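Local coordinates for protein hypothetical methylmalonyl-CoA decarboxylase alpha subunit (Sulfolobus tokodaii, PDB 1X0U) that is probably a carboxyl transferase subunit, with two crotonase-like halves in each chain, and assembles into a hexamer, at residues 172-175 with 176-180; 247-250 with 251-255; 320-324 with 325-329. All blocks are in the same frame, centred on the assembly; numbering follows the deposited sequence.

Interaction 1: residues 172-175 with 176-180; sequences GPAA and GGAVY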
loop_
_atom_site.group_PDB
_atom_site.type_symbol
_atom_site.label_atom_id
_atom_site.label_comp_id
_atom_site.label_asym_id
_atom_site.label_seq_id
_atom_site.Cartn_x
_atom_site.Cartn_y
_atom_site.Cartn_z
ATOM N N GLY A 172 -33.810 -13.189 -25.735
ATOM C CA GLY A 172 -34.012 -12.691 -27.086
ATOM C C GLY A 172 -33.239 -13.461 -28.144
ATOM O O GLY A 172 -32.661 -14.502 -27.844
ATOM N N PRO A 173 -33.219 -12.975 -29.400
ATOM C CA PRO A 173 -32.534 -13.573 -30.552
ATOM C C PRO A 173 -31.206 -12.879 -30.858
ATOM O O PRO A 173 -31.094 -12.150 -31.841
ATOM C CB PRO A 173 -33.539 -13.364 -31.666
ATOM C CG PRO A 173 -34.018 -11.979 -31.376
ATOM C CD PRO A 173 -34.143 -11.917 -29.849
ATOM N N ALA A 174 -30.202 -13.128 -30.028
ATOM C CA ALA A 174 -28.894 -12.512 -30.191
ATOM C C ALA A 174 -28.025 -13.055 -31.328
ATOM O O ALA A 174 -27.828 -14.272 -31.468
ATOM C CB ALA A 174 -28.121 -12.597 -28.871
ATOM N N ALA A 175 -27.493 -12.135 -32.132
ATOM C CA ALA A 175 -26.607 -12.473 -33.244
ATOM C C ALA A 175 -25.417 -11.517 -33.206
ATOM O O ALA A 175 -25.526 -10.411 -32.680
ATOM C CB ALA A 175 -27.349 -12.339 -34.571
ATOM N N GLY A 176 -24.289 -11.946 -33.757
ATOM C CA GLY A 176 -23.108 -11.105 -33.775
ATOM C C GLY A 176 -22.670 -10.601 -32.411
ATOM O O GLY A 176 -22.746 -11.323 -31.415
ATOM N N GLY A 177 -22.234 -9.346 -32.362
ATOM C CA GLY A 177 -21.770 -8.750 -31.119
ATOM C C GLY A 177 -22.692 -8.804 -29.911
ATOM O O GLY A 177 -22.232 -8.628 -28.793
ATOM N N ALA A 178 -23.983 -9.041 -30.125
ATOM C CA ALA A 178 -24.959 -9.103 -29.029
ATOM C C ALA A 178 -24.679 -10.317 -28.145
ATOM O O ALA A 178 -25.191 -10.436 -27.025
ATOM C CB ALA A 178 -26.368 -9.201 -29.606
ATOM N N VAL A 179 -23.841 -11.201 -28.677
ATOM C CA VAL A 179 -23.455 -12.445 -28.044
ATOM C C VAL A 179 -22.286 -12.349 -27.042
ATOM O O VAL A 179 -22.233 -13.092 -26.060
ATOM C CB VAL A 179 -23.102 -13.471 -29.165
ATOM C CG1 VAL A 179 -21.756 -14.098 -28.915
ATOM C CG2 VAL A 179 -24.189 -14.511 -29.281
ATOM N N TYR A 180 -21.369 -11.424 -27.281
ATOM C CA TYR A 180 -20.182 -11.307 -26.447
ATOM C C TYR A 180 -20.240 -10.748 -25.032
ATOM O O TYR A 180 -19.513 -11.239 -24.168
ATOM C CB TYR A 180 -19.089 -10.603 -27.242
ATOM C CG TYR A 180 -18.502 -11.505 -28.293
ATOM C CD1 TYR A 180 -18.507 -11.144 -29.635
ATOM C CD2 TYR A 180 -17.943 -12.738 -27.942
ATOM C CE1 TYR A 180 -17.969 -11.987 -30.613
ATOM C CE2 TYR A 180 -17.404 -13.589 -28.907
ATOM C CZ TYR A 180 -17.416 -13.208 -30.242
ATOM O OH TYR A 180 -16.853 -14.033 -31.193
#
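The peptide carbonyl of Ala175 takes the N-H of Ala178 over one face instead of in its plane. Ala178 N stands 3.3 Å from Ala175 O, 41° out of the carbonyl plane, and the C=O...N angle is 132°. The bond reaches back three residues, from the helix-like turn to the end of the strand. The methyl of Ala178 comes in beside the same oxygen, its CB 3.4 Å from Ala175 O. The other flat group belongs to Tyr180, and one face of its ring carries the methyl CG1 of Val179, 4.1 Å above the plane over the ring centre. Val179 works in two directions, because its other branch, CG2, reaches back to lie 4.4 Å from Ala174 CB. Its nearly eclipsed chi1 of 129° sets CG1 over the ring and CG2 toward Ala174. Ala174 also meets the helix-like turn through its methyl, with Ala174 CB 3.9 Å from Ala178 CB. Two more bonds of the same three-residue span follow the first: Val179 N to Gly176 O at 3.0 Å and Tyr180 N to Gly177 O. Together the three wind the chain from extended to helical, and Gly176, with its positive phi, makes the corner. The result is a tight strand-to-helix junction built from small residues. Strand 173-175 lies parallel to strand 197-199, with backbone hydrogen bonds from Ala174 to Tyr197 and Phe199. Tyr150 of helix 144-160 packs on Ala178, while Ile384 of the second subunit touches Val179 and Tyr180 where helix 180-184 begins.

Interaction 2: residues 247-250 with 251-255; sequences KRLL and SYLPS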
loop_
_atom_site.group_PDB
_atom_site.type_symbol
_atom_site.label_atom_id
_atom_site.label_comp_id
_atom_site.label_asym_id
_atom_site.label_seq_id
_atom_site.Cartn_x
_atom_site.Cartn_y
_atom_site.Cartn_z
ATOM N N LYS A 247 -32.929 -14.356 -8.982
ATOM C CA LYS A 247 -33.092 -13.966 -7.578
ATOM C C LYS A 247 -32.451 -15.009 -6.673
ATOM O O LYS A 247 -31.838 -14.682 -5.663
ATOM C CB LYS A 247 -34.564 -13.863 -7.188
ATOM C CG LYS A 247 -35.324 -12.688 -7.740
ATOM C CD LYS A 247 -36.743 -12.749 -7.195
ATOM C CE LYS A 247 -37.580 -11.577 -7.640
ATOM N NZ LYS A 247 -38.903 -11.598 -6.951
ATOM N N ARG A 248 -32.609 -16.277 -7.038
ATOM C CA ARG A 248 -32.051 -17.361 -6.240
ATOM C C ARG A 248 -30.528 -17.369 -6.354
ATOM O O ARG A 248 -29.820 -17.586 -5.364
ATOM C CB ARG A 248 -32.623 -18.703 -6.694
ATOM C CG ARG A 248 -32.296 -19.834 -5.734
ATOM C CD ARG A 248 -32.701 -21.195 -6.270
ATOM N NE ARG A 248 -32.173 -22.255 -5.413
ATOM C CZ ARG A 248 -32.110 -23.535 -5.761
ATOM N NH1 ARG A 248 -32.543 -23.921 -6.953
ATOM N NH2 ARG A 248 -31.605 -24.425 -4.917
ATOM N N LEU A 249 -30.026 -17.126 -7.561
ATOM C CA LEU A 249 -28.591 -17.091 -7.786
ATOM C C LEU A 249 -27.993 -15.963 -6.953
ATOM O O LEU A 249 -27.030 -16.164 -6.221
ATOM C CB LEU A 249 -28.294 -16.858 -9.270
ATOM C CG LEU A 249 -26.816 -16.808 -9.652
ATOM C CD1 LEU A 249 -26.132 -18.097 -9.170
ATOM C CD2 LEU A 249 -26.676 -16.643 -11.173
ATOM N N LEU A 250 -28.573 -14.771 -7.056
ATOM C CA LEU A 250 -28.078 -13.623 -6.296
ATOM C C LEU A 250 -28.048 -13.896 -4.795
ATOM O O LEU A 250 -27.136 -13.437 -4.095
ATOM C CB LEU A 250 -28.941 -12.389 -6.561
ATOM C CG LEU A 250 -28.771 -11.670 -7.900
ATOM C CD1 LEU A 250 -29.913 -10.675 -8.072
ATOM C CD2 LEU A 250 -27.414 -10.961 -7.953
ATOM N N SER A 251 -29.042 -14.635 -4.302
ATOM C CA SER A 251 -29.110 -14.947 -2.874
ATOM C C SER A 251 -27.866 -15.684 -2.392
ATOM O O SER A 251 -27.549 -15.641 -1.214
ATOM C CB SER A 251 -30.359 -15.786 -2.550
ATOM O OG SER A 251 -30.260 -17.110 -3.061
ATOM N N TYR A 252 -27.156 -16.351 -3.298
ATOM C CA TYR A 252 -25.952 -17.086 -2.908
ATOM C C TYR A 252 -24.672 -16.251 -3.028
ATOM O O TYR A 252 -23.613 -16.635 -2.509
ATOM C CB TYR A 252 -25.780 -18.341 -3.778
ATOM C CG TYR A 252 -26.723 -19.485 -3.461
ATOM C CD1 TYR A 252 -26.591 -20.224 -2.282
ATOM C CD2 TYR A 252 -27.736 -19.838 -4.348
ATOM C CE1 TYR A 252 -27.442 -21.283 -1.999
ATOM C CE2 TYR A 252 -28.595 -20.896 -4.072
ATOM C CZ TYR A 252 -28.445 -21.610 -2.902
ATOM O OH TYR A 252 -29.311 -22.635 -2.635
ATOM N N LEU A 253 -24.766 -15.108 -3.697
ATOM C CA LEU A 253 -23.585 -14.280 -3.918
ATOM C C LEU A 253 -23.492 -12.996 -3.101
ATOM O O LEU A 253 -24.503 -12.448 -2.655
ATOM C CB LEU A 253 -23.496 -13.931 -5.415
ATOM C CG LEU A 253 -23.862 -15.078 -6.370
ATOM C CD1 LEU A 253 -23.803 -14.607 -7.814
ATOM C CD2 LEU A 253 -22.909 -16.238 -6.156
ATOM N N PRO A 254 -22.254 -12.515 -2.860
ATOM C CA PRO A 254 -22.047 -11.278 -2.105
ATOM C C PRO A 254 -22.379 -10.192 -3.117
ATOM O O PRO A 254 -22.523 -10.494 -4.301
ATOM C CB PRO A 254 -20.560 -11.314 -1.798
ATOM C CG PRO A 254 -20.008 -11.951 -3.032
ATOM C CD PRO A 254 -20.959 -13.121 -3.215
ATOM N N SER A 255 -22.484 -8.943 -2.675
ATOM C CA SER A 255 -22.810 -7.858 -3.596
ATOM C C SER A 255 -21.593 -7.503 -4.435
ATOM O O SER A 255 -21.710 -6.965 -5.536
ATOM C CB SER A 255 -23.276 -6.620 -2.820
ATOM O OG SER A 255 -24.500 -6.858 -2.145
#
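Arg248 and Tyr252, one helical turn apart, run side by side and point the same way. With chi1 at -169°, the arginine chain leaves CB directed away from its own backbone N and stays extended as far as NE, which carries it along the tyrosine. CG lies 4.2 Å from Tyr252 CE2. Further out NE comes within 4.0 Å of Tyr252 OH, and at the tip NH2 is 3.7 Å from that same hydroxyl. The guanidinium and ring planes are turned 49° from each other. The charge of Arg248 is met by Glu303, which forms a salt bridge with NH2. Arg248 O is pressed close to the next turn as well: it lies 3.2 Å from Tyr252 CD2, and Ser251 OG is modelled so near to it that the details of their bond are doubtful. Ser251 N still bonds to Lys247 O four residues back, whereas Tyr252 N reaches Leu249 O and Leu253 N reaches Leu250 O at 2.9 Å, spanning only three. The change from a four-residue to three-residue spans is consistent with the helix running out here. Leu253 folds back so that its CG sits 3.4 Å from Leu249 O and its CD1 4.2 Å from Leu249 CG. Helix 239-252 thus ends between the two main sheets of the chain: Leu249 and Leu250 lie on Ile167 of strand 166-170, while Leu249 and Leu253 rest on Phe319 of strand 315-322.

Interaction 3: residues 320-324 with 325-329; sequences ARIAG and NVVGI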
loop_
_atom_site.group_PDB
_atom_site.type_symbol
_atom_site.label_atom_id
_atom_site.label_comp_id
_atom_site.label_asym_id
_atom_site.label_seq_id
_atom_site.Cartn_x
_atom_site.Cartn_y
_atom_site.Cartn_z
ATOM N N ALA A 320 -24.777 -24.138 -2.495
ATOM C CA ALA A 320 -25.596 -24.700 -1.439
ATOM C C ALA A 320 -25.178 -24.016 -0.162
ATOM O O ALA A 320 -24.248 -23.215 -0.152
ATOM C CB ALA A 320 -25.351 -26.204 -1.319
ATOM N N ARG A 321 -25.868 -24.325 0.918
ATOM C CA ARG A 321 -25.497 -23.759 2.192
ATOM C C ARG A 321 -25.202 -24.895 3.138
ATOM O O ARG A 321 -25.829 -25.952 3.063
ATOM C CB ARG A 321 -26.625 -22.893 2.754
ATOM C CG ARG A 321 -26.688 -21.518 2.125
ATOM C CD ARG A 321 -27.976 -20.806 2.459
ATOM N NE ARG A 321 -28.118 -19.601 1.649
ATOM C CZ ARG A 321 -27.350 -18.528 1.775
ATOM N NH1 ARG A 321 -26.392 -18.514 2.689
ATOM N NH2 ARG A 321 -27.524 -17.478 0.973
ATOM N N ILE A 322 -24.224 -24.680 4.008
ATOM C CA ILE A 322 -23.869 -25.662 5.017
ATOM C C ILE A 322 -23.902 -24.936 6.345
ATOM O O ILE A 322 -23.010 -24.139 6.655
ATOM C CB ILE A 322 -22.484 -26.265 4.770
ATOM C CG1 ILE A 322 -22.561 -27.219 3.571
ATOM C CG2 ILE A 322 -22.015 -27.000 6.022
ATOM C CD1 ILE A 322 -21.279 -27.942 3.262
ATOM N N ALA A 323 -24.952 -25.198 7.117
ATOM C CA ALA A 323 -25.142 -24.541 8.406
ATOM C C ALA A 323 -25.320 -23.048 8.154
ATOM O O ALA A 323 -24.749 -22.215 8.853
ATOM C CB ALA A 323 -23.938 -24.785 9.320
ATOM N N GLY A 324 -26.091 -22.718 7.123
ATOM C CA GLY A 324 -26.348 -21.324 6.809
ATOM C C GLY A 324 -25.361 -20.594 5.914
ATOM O O GLY A 324 -25.715 -19.565 5.340
ATOM N N ASN A 325 -24.136 -21.104 5.789
ATOM C CA ASN A 325 -23.122 -20.457 4.954
ATOM C C ASN A 325 -22.989 -21.056 3.562
ATOM O O ASN A 325 -23.051 -22.269 3.371
ATOM C CB ASN A 325 -21.754 -20.489 5.642
ATOM C CG ASN A 325 -21.661 -19.514 6.795
ATOM O OD1 ASN A 325 -20.951 -19.760 7.764
ATOM N ND2 ASN A 325 -22.364 -18.393 6.690
ATOM N N VAL A 326 -22.775 -20.176 2.595
ATOM C CA VAL A 326 -22.640 -20.550 1.200
ATOM C C VAL A 326 -21.364 -21.318 0.901
ATOM O O VAL A 326 -20.288 -20.997 1.411
ATOM C CB VAL A 326 -22.669 -19.290 0.297
ATOM C CG1 VAL A 326 -22.626 -19.695 -1.172
ATOM C CG2 VAL A 326 -23.921 -18.455 0.599
ATOM N N VAL A 327 -21.494 -22.344 0.072
ATOM C CA VAL A 327 -20.348 -23.126 -0.337
ATOM C C VAL A 327 -20.567 -23.450 -1.799
ATOM O O VAL A 327 -21.695 -23.438 -2.279
ATOM C CB VAL A 327 -20.208 -24.469 0.456
ATOM C CG1 VAL A 327 -20.111 -24.188 1.957
ATOM C CG2 VAL A 327 -21.382 -25.382 0.155
ATOM N N GLY A 328 -19.470 -23.701 -2.501
ATOM C CA GLY A 328 -19.524 -24.081 -3.891
ATOM C C GLY A 328 -19.085 -25.526 -3.821
ATOM O O GLY A 328 -18.223 -25.876 -3.018
ATOM N N ILE A 329 -19.669 -26.379 -4.640
ATOM C CA ILE A 329 -19.303 -27.775 -4.598
ATOM C C ILE A 329 -18.866 -28.277 -5.951
ATOM O O ILE A 329 -19.457 -27.929 -6.969
ATOM C CB ILE A 329 -20.478 -28.619 -4.066
ATOM C CG1 ILE A 329 -20.631 -28.351 -2.569
ATOM C CG2 ILE A 329 -20.241 -30.108 -4.332
ATOM C CD1 ILE A 329 -21.816 -28.994 -1.946
HETATM O O HOH W 1 -20.871 -22.810 7.620
#
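Arg321 and Val326 face each other as a non-hydrogen-bonded pair, and the valine methyl CG2 lies over one face of the guanidinium, 3.2 Å from Arg321 NH1. The arginine chain, extended from CG to NE, carries its tip toward the turn so that NH1 donates to Gly324 O at 2.9 Å, coming from above that carbonyl's plane. Arg321 therefore ties the turn to the strand leading into it. Among side chains directed to the other face, Ile322 and Val327 cross at about a right angle, with Ile322 CD1 4.0 Å from Val327 CG2. Beneath these contacts runs the backbone ladder: Ala320 and Val327 exchange two bonds, Ile322 N donates to Asn325 O at 2.8 Å, and the return bond from Asn325 N to Ile322 O is weak at 3.4 Å. The motif is a two-residue beta hairpin closed by a type I' turn, in which Ala323 and Gly324 both adopt the left-handed conformation. It joins strands 315-322 and 325-332 of a mixed sheet in the second crotonase-like half. At the turn end a water donates to Ile322 O at 2.7 Å and to Asn325 OD1 at 3.1 Å, bridging the strand end and the asparagine side chain. Outside the hairpin, the carboxylate of Asp300 takes the N-H groups of Ala323 and Gly324, one on each oxygen, and Pro262 O is a second acceptor for Arg321 NH1. Helix 494-505 covers the face bearing Ile322 and Val327, placing Ile498 against Ile322 and Leu502 against Val327.

Interactions 2 and 3 are neighbours, with centres about 12 Å apart, and they touch directly. Arg321 NH2 of the hairpin comes within 2.9 Å of Ser251 O, and the ring of Tyr252 lies on the same strand, its CE1 3.9 Å from Ala320 CA. The end of helix 239-252 thereby meets the turn end of hairpin 315-332, joining the two halves of the chain. Interaction 1 stands apart: its centre is about 25 Å from that of interaction 2 and about 34 Å from that of interaction 3, on the opposite side of the chain's centre from the latter. Its Val179 and Tyr180 touch the second subunit, whereas no other chain of the assembly touches 247-255 or 320-329.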